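Local coordinates for insecticidal crystal protein Cry35Ab1 (Bacillus thuringiensis, PDB 4JP0) that is one component of a binary insecticidal toxin active on western corn rootworm, probably targeting the larval midgut epithelium, at residues T4-E9 / L137-T142; L45-F50 / I59-A64; L180-M185 / T200-L205. All blocks are in the same frame, centred on the assembly; numbering follows the deposited sequence.

Contact 1 (T4-E9 / L137-T142)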
loop_
_atom_site.group_PDB
_atom_site.type_symbol
_atom_site.label_atom_id
_atom_site.label_comp_id
_atom_site.label_asym_id
_atom_site.label_seq_id
_atom_site.Cartn_x
_atom_site.Cartn_y
_atom_site.Cartn_z
ATOM N N THR A 4 1.808 7.442 -17.150
ATOM C CA THR A 4 2.220 6.081 -16.878
ATOM C C THR A 4 1.094 5.058 -17.073
ATOM O O THR A 4 1.101 3.986 -16.438
ATOM C CB THR A 4 2.837 5.967 -15.471
ATOM O OG1 THR A 4 1.975 6.603 -14.508
ATOM C CG2 THR A 4 4.153 6.785 -15.413
ATOM N N ASN A 5 0.127 5.386 -17.913
ATOM C CA ASN A 5 -0.900 4.422 -18.272
ATOM C C ASN A 5 -0.844 4.157 -19.759
ATOM O O ASN A 5 -1.844 3.906 -20.405
ATOM C CB ASN A 5 -2.290 4.930 -17.863
ATOM C CG ASN A 5 -2.690 6.182 -18.614
ATOM O OD1 ASN A 5 -1.845 6.999 -19.019
ATOM N ND2 ASN A 5 -3.992 6.347 -18.797
ATOM N N LYS A 6 0.365 4.186 -20.299
ATOM C CA LYS A 6 0.560 3.965 -21.730
ATOM C C LYS A 6 1.576 2.892 -22.043
ATOM O O LYS A 6 2.522 2.647 -21.265
ATOM C CB LYS A 6 1.043 5.276 -22.379
ATOM C CG LYS A 6 -0.058 6.321 -22.469
ATOM C CD LYS A 6 0.496 7.648 -23.027
ATOM C CE LYS A 6 -0.655 8.591 -23.357
ATOM N NZ LYS A 6 -0.167 9.981 -23.405
ATOM N N VAL A 7 1.425 2.309 -23.226
ATOM C CA VAL A 7 2.434 1.419 -23.761
ATOM C C VAL A 7 3.237 2.295 -24.739
ATOM O O VAL A 7 2.663 2.934 -25.622
ATOM C CB VAL A 7 1.782 0.232 -24.568
ATOM C CG1 VAL A 7 2.862 -0.654 -25.155
ATOM C CG2 VAL A 7 0.845 -0.589 -23.649
ATOM N N TYR A 8 4.551 2.334 -24.571
ATOM C CA TYR A 8 5.394 3.206 -25.356
ATOM C C TYR A 8 6.357 2.439 -26.222
ATOM O O TYR A 8 6.781 1.367 -25.856
ATOM C CB TYR A 8 6.270 4.020 -24.397
ATOM C CG TYR A 8 5.570 5.101 -23.631
ATOM C CD1 TYR A 8 5.256 4.932 -22.280
ATOM C CD2 TYR A 8 5.248 6.310 -24.237
ATOM C CE1 TYR A 8 4.633 5.960 -21.571
ATOM C CE2 TYR A 8 4.609 7.330 -23.523
ATOM C CZ TYR A 8 4.334 7.152 -22.199
ATOM O OH TYR A 8 3.745 8.150 -21.479
ATOM N N GLU A 9 6.741 3.020 -27.345
ATOM C CA GLU A 9 7.882 2.515 -28.112
ATOM C C GLU A 9 8.956 3.552 -27.870
ATOM O O GLU A 9 8.653 4.740 -27.758
ATOM C CB GLU A 9 7.540 2.437 -29.618
ATOM C CG GLU A 9 6.607 1.269 -29.887
ATOM C CD GLU A 9 6.209 1.144 -31.336
ATOM O OE1 GLU A 9 6.438 2.091 -32.128
ATOM O OE2 GLU A 9 5.657 0.091 -31.671
ATOM N N LEU A 137 9.629 9.004 -27.163
ATOM C CA LEU A 137 8.642 8.059 -26.652
ATOM C C LEU A 137 7.376 8.195 -27.458
ATOM O O LEU A 137 6.800 9.315 -27.564
ATOM C CB LEU A 137 8.391 8.265 -25.151
ATOM C CG LEU A 137 9.315 7.410 -24.248
ATOM C CD1 LEU A 137 10.747 7.849 -24.298
ATOM C CD2 LEU A 137 8.811 7.436 -22.791
ATOM N N THR A 138 6.941 7.090 -28.049
ATOM C CA THR A 138 5.750 7.102 -28.870
ATOM C C THR A 138 4.679 6.259 -28.194
ATOM O O THR A 138 4.910 5.092 -27.939
ATOM C CB THR A 138 6.103 6.464 -30.226
ATOM O OG1 THR A 138 7.163 7.216 -30.846
ATOM C CG2 THR A 138 4.913 6.539 -31.203
ATOM N N SER A 139 3.529 6.843 -27.895
ATOM C CA SER A 139 2.420 6.085 -27.285
ATOM C C SER A 139 1.658 5.234 -28.296
ATOM O O SER A 139 1.153 5.765 -29.289
ATOM C CB SER A 139 1.439 7.036 -26.619
ATOM O OG SER A 139 0.397 6.255 -26.009
ATOM N N VAL A 140 1.571 3.927 -28.067
ATOM C CA VAL A 140 0.848 3.069 -29.006
ATOM C C VAL A 140 -0.410 2.536 -28.395
ATOM O O VAL A 140 -1.227 1.961 -29.118
ATOM C CB VAL A 140 1.736 1.870 -29.554
ATOM C CG1 VAL A 140 2.882 2.411 -30.358
ATOM C CG2 VAL A 140 2.253 1.003 -28.404
ATOM N N GLN A 141 -0.572 2.709 -27.076
ATOM C CA GLN A 141 -1.809 2.308 -26.401
ATOM C C GLN A 141 -1.947 3.065 -25.093
ATOM O O GLN A 141 -0.965 3.286 -24.400
ATOM C CB GLN A 141 -1.846 0.795 -26.132
ATOM C CG GLN A 141 -3.209 0.317 -25.589
ATOM C CD GLN A 141 -3.289 -1.200 -25.476
ATOM O OE1 GLN A 141 -2.393 -1.906 -25.929
ATOM N NE2 GLN A 141 -4.346 -1.690 -24.883
ATOM N N THR A 142 -3.164 3.478 -24.771
ATOM C CA THR A 142 -3.437 4.084 -23.480
ATOM C C THR A 142 -4.507 3.217 -22.784
ATOM O O THR A 142 -5.536 2.864 -23.400
ATOM C CB THR A 142 -3.962 5.531 -23.649
ATOM O OG1 THR A 142 -2.952 6.339 -24.259
ATOM C CG2 THR A 142 -4.172 6.191 -22.262
HETATM O O HOH W 1 9.370 6.313 -30.342
#

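Contact 2 (L45-F50 / I59-A64)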
loop_
_atom_site.group_PDB
_atom_site.type_symbol
_atom_site.label_atom_id
_atom_site.label_comp_id
_atom_site.label_asym_id
_atom_site.label_seq_id
_atom_site.Cartn_x
_atom_site.Cartn_y
_atom_site.Cartn_z
ATOM N N LEU A 45 8.941 -4.403 -28.975
ATOM C CA LEU A 45 9.297 -2.978 -28.921
ATOM C C LEU A 45 8.433 -2.188 -27.941
ATOM O O LEU A 45 8.523 -0.956 -27.910
ATOM C CB LEU A 45 9.097 -2.319 -30.301
ATOM C CG LEU A 45 9.670 -3.012 -31.534
ATOM C CD1 LEU A 45 9.476 -2.189 -32.815
ATOM C CD2 LEU A 45 11.115 -3.293 -31.302
ATOM N N LYS A 46 7.627 -2.881 -27.129
ATOM C CA LYS A 46 6.604 -2.216 -26.313
ATOM C C LYS A 46 7.037 -2.171 -24.876
ATOM O O LYS A 46 7.355 -3.210 -24.318
ATOM C CB LYS A 46 5.264 -2.953 -26.398
ATOM C CG LYS A 46 4.584 -2.833 -27.776
ATOM C CD LYS A 46 3.232 -3.536 -27.795
ATOM C CE LYS A 46 2.648 -3.559 -29.210
ATOM N NZ LYS A 46 1.227 -4.038 -29.223
ATOM N N TRP A 47 6.982 -0.969 -24.299
ATOM C CA TRP A 47 7.465 -0.731 -22.949
ATOM C C TRP A 47 6.384 -0.034 -22.109
ATOM O O TRP A 47 5.635 0.813 -22.626
ATOM C CB TRP A 47 8.758 0.123 -22.980
ATOM C CG TRP A 47 9.731 -0.470 -23.868
ATOM C CD1 TRP A 47 10.111 -0.015 -25.106
ATOM C CD2 TRP A 47 10.436 -1.684 -23.646
ATOM N NE1 TRP A 47 11.023 -0.884 -25.654
ATOM C CE2 TRP A 47 11.212 -1.935 -24.792
ATOM C CE3 TRP A 47 10.460 -2.627 -22.592
ATOM C CZ2 TRP A 47 12.025 -3.087 -24.921
ATOM C CZ3 TRP A 47 11.280 -3.767 -22.713
ATOM C CH2 TRP A 47 12.057 -3.964 -23.868
ATOM N N PHE A 48 6.282 -0.425 -20.838
ATOM C CA PHE A 48 5.309 0.199 -19.926
ATOM C C PHE A 48 6.057 0.853 -18.793
ATOM O O PHE A 48 6.927 0.218 -18.155
ATOM C CB PHE A 48 4.331 -0.854 -19.375
ATOM C CG PHE A 48 3.059 -0.279 -18.851
ATOM C CD1 PHE A 48 1.918 -0.277 -19.645
ATOM C CD2 PHE A 48 2.985 0.245 -17.558
ATOM C CE1 PHE A 48 0.729 0.253 -19.175
ATOM C CE2 PHE A 48 1.786 0.790 -17.082
ATOM C CZ PHE A 48 0.660 0.786 -17.894
ATOM N N LEU A 49 5.778 2.132 -18.568
ATOM C CA LEU A 49 6.451 2.858 -17.512
ATOM C C LEU A 49 5.629 2.792 -16.242
ATOM O O LEU A 49 4.440 3.058 -16.275
ATOM C CB LEU A 49 6.563 4.330 -17.886
ATOM C CG LEU A 49 7.338 4.691 -19.137
ATOM C CD1 LEU A 49 7.470 6.223 -19.209
ATOM C CD2 LEU A 49 8.699 4.020 -19.090
ATOM N N PHE A 50 6.245 2.385 -15.141
ATOM C CA PHE A 50 5.576 2.508 -13.818
ATOM C C PHE A 50 6.301 3.558 -12.982
ATOM O O PHE A 50 7.539 3.601 -12.963
ATOM C CB PHE A 50 5.595 1.190 -13.081
ATOM C CG PHE A 50 4.657 0.146 -13.675
ATOM C CD1 PHE A 50 5.150 -0.966 -14.309
ATOM C CD2 PHE A 50 3.289 0.296 -13.585
ATOM C CE1 PHE A 50 4.308 -1.945 -14.804
ATOM C CE2 PHE A 50 2.432 -0.672 -14.115
ATOM C CZ PHE A 50 2.952 -1.796 -14.710
ATOM N N ILE A 59 11.031 0.630 -16.108
ATOM C CA ILE A 59 10.658 0.421 -17.519
ATOM C C ILE A 59 10.442 -1.093 -17.741
ATOM O O ILE A 59 11.401 -1.919 -17.625
ATOM C CB ILE A 59 11.777 0.947 -18.429
ATOM C CG1 ILE A 59 12.079 2.429 -18.102
ATOM C CG2 ILE A 59 11.400 0.692 -19.919
ATOM C CD1 ILE A 59 13.247 3.065 -18.961
ATOM N N THR A 60 9.202 -1.451 -18.078
ATOM C CA THR A 60 8.786 -2.851 -18.079
ATOM C C THR A 60 8.512 -3.370 -19.454
ATOM O O THR A 60 7.843 -2.698 -20.239
ATOM C CB THR A 60 7.485 -2.975 -17.287
ATOM O OG1 THR A 60 7.686 -2.420 -15.969
ATOM C CG2 THR A 60 7.075 -4.460 -17.091
ATOM N N SER A 61 9.029 -4.552 -19.752
ATOM C CA SER A 61 8.749 -5.163 -21.054
ATOM C C SER A 61 7.241 -5.490 -21.074
ATOM O O SER A 61 6.725 -6.274 -20.248
ATOM C CB SER A 61 9.585 -6.425 -21.223
ATOM O OG SER A 61 9.501 -6.868 -22.559
ATOM N N TYR A 62 6.531 -4.925 -22.037
ATOM C CA TYR A 62 5.074 -5.030 -21.987
ATOM C C TYR A 62 4.564 -6.350 -22.515
ATOM O O TYR A 62 4.524 -6.559 -23.711
ATOM C CB TYR A 62 4.421 -3.849 -22.719
ATOM C CG TYR A 62 2.904 -3.854 -22.653
ATOM C CD1 TYR A 62 2.245 -3.515 -21.484
ATOM C CD2 TYR A 62 2.143 -4.223 -23.755
ATOM C CE1 TYR A 62 0.851 -3.516 -21.422
ATOM C CE2 TYR A 62 0.776 -4.225 -23.708
ATOM C CZ TYR A 62 0.125 -3.895 -22.545
ATOM O OH TYR A 62 -1.253 -3.861 -22.506
ATOM N N ALA A 63 4.211 -7.259 -21.602
ATOM C CA ALA A 63 3.672 -8.569 -21.963
ATOM C C ALA A 63 4.647 -9.332 -22.854
ATOM O O ALA A 63 4.243 -10.073 -23.779
ATOM C CB ALA A 63 2.343 -8.433 -22.670
ATOM N N ALA A 64 5.933 -9.107 -22.599
ATOM C CA ALA A 64 6.974 -9.896 -23.229
ATOM C C ALA A 64 8.042 -10.169 -22.173
ATOM O O ALA A 64 8.128 -9.430 -21.190
ATOM C CB ALA A 64 7.572 -9.165 -24.383
#

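Contact 3 (L180-M185 / T200-L205)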
loop_
_atom_site.group_PDB
_atom_site.type_symbol
_atom_site.label_atom_id
_atom_site.label_comp_id
_atom_site.label_asym_id
_atom_site.label_seq_id
_atom_site.Cartn_x
_atom_site.Cartn_y
_atom_site.Cartn_z
ATOM N N LEU A 180 -2.995 3.186 -6.250
ATOM C CA LEU A 180 -2.790 2.239 -7.350
ATOM C C LEU A 180 -1.382 1.658 -7.282
ATOM O O LEU A 180 -0.387 2.407 -7.155
ATOM C CB LEU A 180 -2.952 2.958 -8.674
ATOM C CG LEU A 180 -4.385 3.408 -8.948
ATOM C CD1 LEU A 180 -4.487 4.082 -10.312
ATOM C CD2 LEU A 180 -5.294 2.217 -8.894
ATOM N N VAL A 181 -1.290 0.338 -7.368
ATOM C CA VAL A 181 0.012 -0.311 -7.252
ATOM C C VAL A 181 0.394 -1.007 -8.538
ATOM O O VAL A 181 -0.336 -1.840 -9.032
ATOM C CB VAL A 181 0.013 -1.340 -6.081
ATOM C CG1 VAL A 181 1.367 -2.113 -5.976
ATOM C CG2 VAL A 181 -0.325 -0.615 -4.782
ATOM N N PRO A 182 1.547 -0.657 -9.080
ATOM C CA PRO A 182 2.055 -1.322 -10.281
ATOM C C PRO A 182 2.019 -2.861 -10.147
ATOM O O PRO A 182 2.477 -3.419 -9.139
ATOM C CB PRO A 182 3.498 -0.856 -10.316
ATOM C CG PRO A 182 3.425 0.584 -9.782
ATOM C CD PRO A 182 2.429 0.408 -8.601
ATOM N N CYS A 183 1.534 -3.542 -11.176
ATOM C CA CYS A 183 1.398 -4.988 -11.112
ATOM C C CYS A 183 2.741 -5.680 -10.908
ATOM O O CYS A 183 2.773 -6.731 -10.305
ATOM C CB CYS A 183 0.651 -5.553 -12.349
ATOM S SG CYS A 183 1.500 -5.229 -13.913
ATOM N N ILE A 184 3.832 -5.072 -11.380
ATOM C CA ILE A 184 5.146 -5.654 -11.190
ATOM C C ILE A 184 5.511 -5.800 -9.722
ATOM O O ILE A 184 6.361 -6.622 -9.385
ATOM C CB ILE A 184 6.252 -4.866 -11.963
ATOM C CG1 ILE A 184 6.219 -3.383 -11.575
ATOM C CG2 ILE A 184 6.042 -5.028 -13.490
ATOM C CD1 ILE A 184 7.481 -2.595 -12.034
ATOM N N MET A 185 4.884 -5.000 -8.863
ATOM C CA MET A 185 5.161 -5.033 -7.427
ATOM C C MET A 185 4.189 -5.962 -6.696
ATOM O O MET A 185 4.209 -6.045 -5.456
ATOM C CB MET A 185 5.023 -3.627 -6.841
ATOM C CG MET A 185 6.013 -2.649 -7.418
ATOM S SD MET A 185 5.642 -0.973 -6.933
ATOM C CE MET A 185 6.683 -0.080 -8.096
ATOM N N THR A 200 -4.659 -5.828 -15.943
ATOM C CA THR A 200 -4.721 -5.161 -14.672
ATOM C C THR A 200 -3.361 -4.553 -14.307
ATOM O O THR A 200 -2.808 -4.900 -13.347
ATOM C CB THR A 200 -5.288 -6.091 -13.537
ATOM O OG1 THR A 200 -5.209 -5.432 -12.303
ATOM C CG2 THR A 200 -4.524 -7.371 -13.448
ATOM N N PRO A 201 -2.845 -3.667 -15.148
ATOM C CA PRO A 201 -1.478 -3.163 -14.918
ATOM C C PRO A 201 -1.360 -2.425 -13.596
ATOM O O PRO A 201 -0.279 -2.359 -13.046
ATOM C CB PRO A 201 -1.234 -2.206 -16.099
ATOM C CG PRO A 201 -2.660 -1.859 -16.589
ATOM C CD PRO A 201 -3.431 -3.132 -16.402
ATOM N N TYR A 202 -2.459 -1.839 -13.131
ATOM C CA TYR A 202 -2.482 -1.280 -11.779
ATOM C C TYR A 202 -3.474 -1.993 -10.911
ATOM O O TYR A 202 -4.640 -2.154 -11.291
ATOM C CB TYR A 202 -2.807 0.211 -11.778
ATOM C CG TYR A 202 -1.681 1.030 -12.355
ATOM C CD1 TYR A 202 -1.618 1.300 -13.738
ATOM C CD2 TYR A 202 -0.644 1.478 -11.542
ATOM C CE1 TYR A 202 -0.556 2.069 -14.294
ATOM C CE2 TYR A 202 0.405 2.236 -12.077
ATOM C CZ TYR A 202 0.445 2.519 -13.438
ATOM O OH TYR A 202 1.516 3.225 -13.917
ATOM N N TYR A 203 -3.018 -2.429 -9.738
ATOM C CA TYR A 203 -3.941 -3.021 -8.746
ATOM C C TYR A 203 -4.420 -1.916 -7.830
ATOM O O TYR A 203 -3.732 -0.899 -7.665
ATOM C CB TYR A 203 -3.200 -4.070 -7.888
ATOM C CG TYR A 203 -3.042 -5.425 -8.585
ATOM C CD1 TYR A 203 -2.354 -5.537 -9.785
ATOM C CD2 TYR A 203 -3.589 -6.599 -8.009
ATOM C CE1 TYR A 203 -2.233 -6.776 -10.443
ATOM C CE2 TYR A 203 -3.467 -7.800 -8.610
ATOM C CZ TYR A 203 -2.776 -7.900 -9.836
ATOM O OH TYR A 203 -2.656 -9.126 -10.430
ATOM N N ILE A 204 -5.571 -2.119 -7.183
ATOM C CA ILE A 204 -6.101 -1.174 -6.217
ATOM C C ILE A 204 -5.840 -1.685 -4.805
ATOM O O ILE A 204 -6.212 -2.808 -4.439
ATOM C CB ILE A 204 -7.619 -1.013 -6.421
ATOM C CG1 ILE A 204 -7.897 -0.442 -7.798
ATOM C CG2 ILE A 204 -8.240 -0.034 -5.384
ATOM C CD1 ILE A 204 -9.401 -0.577 -8.211
ATOM N N LEU A 205 -5.159 -0.871 -4.022
ATOM C CA LEU A 205 -4.890 -1.197 -2.613
ATOM C C LEU A 205 -5.710 -0.190 -1.748
ATOM O O LEU A 205 -5.563 1.041 -1.847
ATOM C CB LEU A 205 -3.379 -1.131 -2.346
ATOM C CG LEU A 205 -2.879 -1.330 -0.916
ATOM C CD1 LEU A 205 -3.421 -2.627 -0.297
ATOM C CD2 LEU A 205 -1.334 -1.279 -0.865
#

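Contact 1 (T4-E9 / L137-T142)
Glu9 O accepts two hydrogen bonds, from Thr138 N at 2.9 Å and from a water, and Leu137 CA-H makes a further C-H...O contact with it. Glu9 N in turn donates to Thr138 O at 2.8 Å, completing an antiparallel hydrogen-bonded pair. Val7, two residues back, faces two partners. Its N donates to Gln141 O, whereas Val7 O accepts an almost straight bond (173°) from Val140 N at 2.9 Å. This is a classic beta bulge, with Val140 and Gln141 together opposite Val7, and it shifts the register by one. It lies where strand 135-142 returns to pair with strand 6-12, so that sequence-distant ends of the ricin-type beta-trefoil are joined.

At the bulge the two valines touch through their methyls: Val7 CG1 lies 3.7 Å from Val140 CG2, while Val140 CG1 meets the Glu9 carboxylate carbon CD at the same separation, the two side chains crossing at about a right angle. On the other face of the sheet, the Tyr8 ring lies between Leu137 CD2, 4.1 Å from its centroid, and Lys6 CB on the opposite side; its hydroxyl is hydrogen-bonded to Asp3 O. Lys6 CG stands beside its own backbone N (chi1 -72°), and the extended chain runs alongside Thr142. Lysine suits this place because its methylenes can pack against two small hydroxyl side chains, with CD 3.3 Å from Ser139 OG and CE 3.3 Å from Thr142 OG1, while its charged NZ reaches on to a salt bridge with Asp3.

Contact 2 (L45-F50 / I59-A64)
Phe48 and Thr60 exchange two short backbone hydrogen bonds: Phe48 N donates to Thr60 O at 2.8 Å, and Thr60 N to Phe48 O at the same length. A third, from Tyr62 N to Lys46 O at 3.0 Å, carries the ladder just past the end of strand 56-61. Together they hold a beta hairpin of the ricin-type beta-trefoil, made of strands 43-52 and 56-61.

Trp47, Leu49, Ile59 and Ser61 share one face of this hairpin. The six-membered part of the indole comes over to Ser61, where Trp47 CZ3 packs 3.3 Å from Ser61 CA. Ser61 CB, at 3.5 Å, also lies against Trp47 CZ3, and the short side chain adds little bulk beside the indole. Thr60 O sits at the indole edge, near its plane. The buried indole N-H is satisfied by Ala19 O, and the ring also makes a T-shaped pair with Trp70. Further along this face, Leu49 and Ile59 lie side by side, pointing the same way, with Leu49 CD2 3.9 Å from Ile59 CG1.

Aromatic groups dominate the other side. Phe48 CG is anti to its backbone N (chi1 -160°), and the ring meets that of Tyr62 rim to rim, CD1 of Phe48 lying 3.7 Å from CD1 of Tyr62. The planes differ by only 17°, yet the rings are side neighbours and do not stack. Thr60 and Tyr62 also touch helix 193-199, which belongs to the C-terminal region. Phe48 CD2 rests over one face of Phe50, offset toward the rim, while the edge of that same Phe50 ring turns to the threonine hydroxyl, its CD1 3.4 Å from Thr60 OG1.

Contact 3 (L180-M185 / T200-L205)
Leu180, Val181 and Tyr202 bury the largest areas here, where strand 174-182, an outermost strand of a four-stranded antiparallel sheet, pairs with strand 202-221. The sheet belongs to the C-terminal region of the molecule, which matches the P42 insecticidal crystal toxin family, and helix 193-199 lies in the connection between the two strands.

Val181 carries the polar side of the pairing: its N donates to Tyr203 O at 2.8 Å, and Val181 O accepts from Tyr203 N at 2.8 Å. Its side chain stands on the same face of the sheet as that of Tyr203. With CG1 anti to the backbone N (chi1 177°), CG2 stands beside that nitrogen and packs 3.9 Å from Leu205 CB.

Leu180 lies alongside Ile204, pointing the same way, its CD2 3.9 Å from Ile204 CG1. Leu180 CB meets the ring of Tyr202, at 4.0 Å from Tyr202 CD2. The ring also lies near Pro182, its CE2 4.1 Å from Pro182 CG. Proline fits there because Pro182 and Tyr202 form a non-hydrogen-bonded pair, in which no N-H of residue 182 is needed toward the partner. Tyrosine gives this buried position a broad apolar ring with a polar tip: the hydroxyl is bonded to Thr4 O, and the ring makes a T-shaped pair with Phe50, so Tyr202 bridges to the beta-trefoil.

Beyond Pro182 the chain turns into a 3-10 segment, yet Cys183 N still donates to Pro201 O at 2.9 Å. Tyr203, whose hydroxyl is held by Asp188 and Gln196, presents its ring edge to this turn, with CE1 3.7 Å from Cys183 CB.

Contact 1 is a surface seam, whereas contacts 2 and 3 are buried. The first two share a sheet: strand 6-12 lies next to strand 43-52, and Tyr8 N probably donates a hydrogen bond to Trp47 O at 2.7 Å. Contact 3 belongs to a separate sheet of the C-terminal region, its centre about 17 Å from that of contact 1 and about 14 Å from that of contact 2. Thr4 of contact 1 and Phe50 of contact 2 both reach it, the Phe50 ring packing against Pro182, Pro201 and Ile184. All three are antiparallel ladders, but contact 1 adds a bulge, a water and a lysine among hydroxyls, contact 2 relies on aromatic rings, and contact 3 on aliphatic groups and tyrosines.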